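Local coordinates for rhamnosidase B (PDB 2OKX), which hydrolyses terminal alpha-L-rhamnosidic bonds, releasing L-rhamnose, as a member of glycoside hydrolase family 78, probably with inversion of the anomeric configuration, at residues 112-117 with 122-127. Numbering follows the deposited sequence.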
loop_
_atom_site.group_PDB
_atom_site.type_symbol
_atom_site.label_atom_id
_atom_site.label_comp_id
_atom_site.label_asym_id
_atom_site.label_seq_id
_atom_site.Cartn_x
_atom_site.Cartn_y
_atom_site.Cartn_z
ATOM N N ILE A 112 15.067 19.371 9.171
ATOM C CA ILE A 112 15.688 19.735 10.433
ATOM C C ILE A 112 16.630 18.592 10.807
ATOM O O ILE A 112 16.217 17.433 10.893
ATOM C CB ILE A 112 14.639 19.973 11.550
ATOM C CG1 ILE A 112 15.340 20.485 12.809
ATOM C CG2 ILE A 112 13.861 18.697 11.836
ATOM C CD1 ILE A 112 14.397 20.991 13.876
ATOM N N ALA A 113 17.904 18.924 10.995
ATOM C CA ALA A 113 18.910 17.927 11.336
ATOM C C ALA A 113 19.973 18.511 12.247
ATOM O O ALA A 113 20.321 19.687 12.145
ATOM C CB ALA A 113 19.553 17.382 10.067
ATOM N N GLU A 114 20.498 17.677 13.135
ATOM C CA GLU A 114 21.517 18.118 14.071
ATOM C C GLU A 114 22.461 16.975 14.422
ATOM O O GLU A 114 22.016 15.866 14.719
ATOM C CB GLU A 114 20.847 18.639 15.343
ATOM C CG GLU A 114 21.785 19.331 16.318
ATOM C CD GLU A 114 21.105 19.652 17.632
ATOM O OE1 GLU A 114 19.945 20.110 17.600
ATOM O OE2 GLU A 114 21.730 19.455 18.695
ATOM N N ILE A 115 23.761 17.250 14.374
ATOM C CA ILE A 115 24.767 16.255 14.720
ATOM C C ILE A 115 25.258 16.589 16.121
ATOM O O ILE A 115 25.702 17.708 16.379
ATOM C CB ILE A 115 25.959 16.280 13.745
ATOM C CG1 ILE A 115 25.492 15.877 12.346
ATOM C CG2 ILE A 115 27.049 15.334 14.233
ATOM C CD1 ILE A 115 26.596 15.840 11.319
ATOM N N GLU A 116 25.167 15.619 17.021
ATOM C CA GLU A 116 25.580 15.817 18.400
ATOM C C GLU A 116 26.552 14.740 18.854
ATOM O O GLU A 116 26.412 13.568 18.500
ATOM C CB GLU A 116 24.347 15.823 19.311
ATOM C CG GLU A 116 24.650 15.965 20.794
ATOM C CD GLU A 116 23.392 16.072 21.642
ATOM O OE1 GLU A 116 22.573 15.127 21.627
ATOM O OE2 GLU A 116 23.219 17.104 22.324
ATOM N N ALA A 117 27.540 15.150 19.641
ATOM C CA ALA A 117 28.544 14.236 20.160
ATOM C C ALA A 117 29.112 14.789 21.459
ATOM O O ALA A 117 29.549 15.941 21.517
ATOM C CB ALA A 117 29.655 14.048 19.141
ATOM N N LEU A 122 27.669 19.524 16.870
ATOM C CA LEU A 122 28.744 19.671 15.893
ATOM C C LEU A 122 28.234 20.310 14.608
ATOM O O LEU A 122 28.999 20.908 13.854
ATOM C CB LEU A 122 29.356 18.306 15.574
ATOM C CG LEU A 122 29.774 17.450 16.772
ATOM C CD1 LEU A 122 30.306 16.114 16.270
ATOM C CD2 LEU A 122 30.827 18.179 17.599
ATOM N N ALA A 123 26.938 20.174 14.360
ATOM C CA ALA A 123 26.327 20.739 13.167
ATOM C C ALA A 123 24.825 20.824 13.376
ATOM O O ALA A 123 24.252 20.054 14.150
ATOM C CB ALA A 123 26.641 19.877 11.958
ATOM N N ALA A 124 24.191 21.766 12.688
ATOM C CA ALA A 124 22.752 21.953 12.808
ATOM C C ALA A 124 22.219 22.738 11.620
ATOM O O ALA A 124 22.856 23.680 11.147
ATOM C CB ALA A 124 22.426 22.681 14.112
ATOM N N THR A 125 21.047 22.342 11.139
ATOM C CA THR A 125 20.428 23.007 10.004
ATOM C C THR A 125 20.026 24.440 10.355
ATOM O O THR A 125 19.435 24.692 11.406
ATOM C CB THR A 125 19.176 22.241 9.533
ATOM O OG1 THR A 125 18.317 22.002 10.653
ATOM C CG2 THR A 125 19.566 20.910 8.908
ATOM N N ASP A 126 20.361 25.369 9.465
ATOM C CA ASP A 126 20.034 26.778 9.644
ATOM C C ASP A 126 20.344 27.541 8.363
ATOM O O ASP A 126 20.760 26.948 7.368
ATOM C CB ASP A 126 20.809 27.374 10.829
ATOM C CG ASP A 126 22.312 27.364 10.621
ATOM O OD1 ASP A 126 23.038 27.602 11.608
ATOM O OD2 ASP A 126 22.771 27.132 9.484
ATOM N N ALA A 127 20.140 28.853 8.395
ATOM C CA ALA A 127 20.367 29.712 7.235
ATOM C C ALA A 127 21.749 29.574 6.595
ATOM O O ALA A 127 21.950 30.005 5.458
ATOM C CB ALA A 127 20.116 31.169 7.620
#
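Ile115 and Ala123 form a hydrogen-bonded pair in the antiparallel hairpin of strands 110-117 and 120-124, whose short segments run at 168° to each other, and Glu114 faces Ala124 as the adjoining non-hydrogen-bonded pair. A classic beta bulge sets Leu122 and Ala123 together opposite Ile115: Ile115 O accepts bonds from Leu122 N (2.7 Å) and, weakly, from Ala123 N (3.4 Å). Beyond the paired residues, Thr125 continues the bonding to Ala113 with both its backbone N, which binds Ala113 O, and its side-chain OG1. Set between backbone N and carbonyl carbon (chi1 51°), Thr125 OG1 accepts a nearly straight bond from Ala113 N (3.1 Å) and is also hydrogen-bonded to Ser9 O. At the bulge, Leu122 CD1 touches Ala117 CB at 3.6 Å and Ile115 CG2 at 3.9 Å, its side chain crossing that of Ile115 roughly at right angles. Glu114 CG passes beside Ala124 CB, and the carboxylate meets Arg4 in a salt bridge and Asn7 N and Thr121 in hydrogen bonds. Strand 120-124 edges a mixed sheet of the N-terminal domain; Phe30 of strand 22-31 packs on Ile115, Leu122 and Ala123, and strand 41-47 pairs with the other side of 110-117.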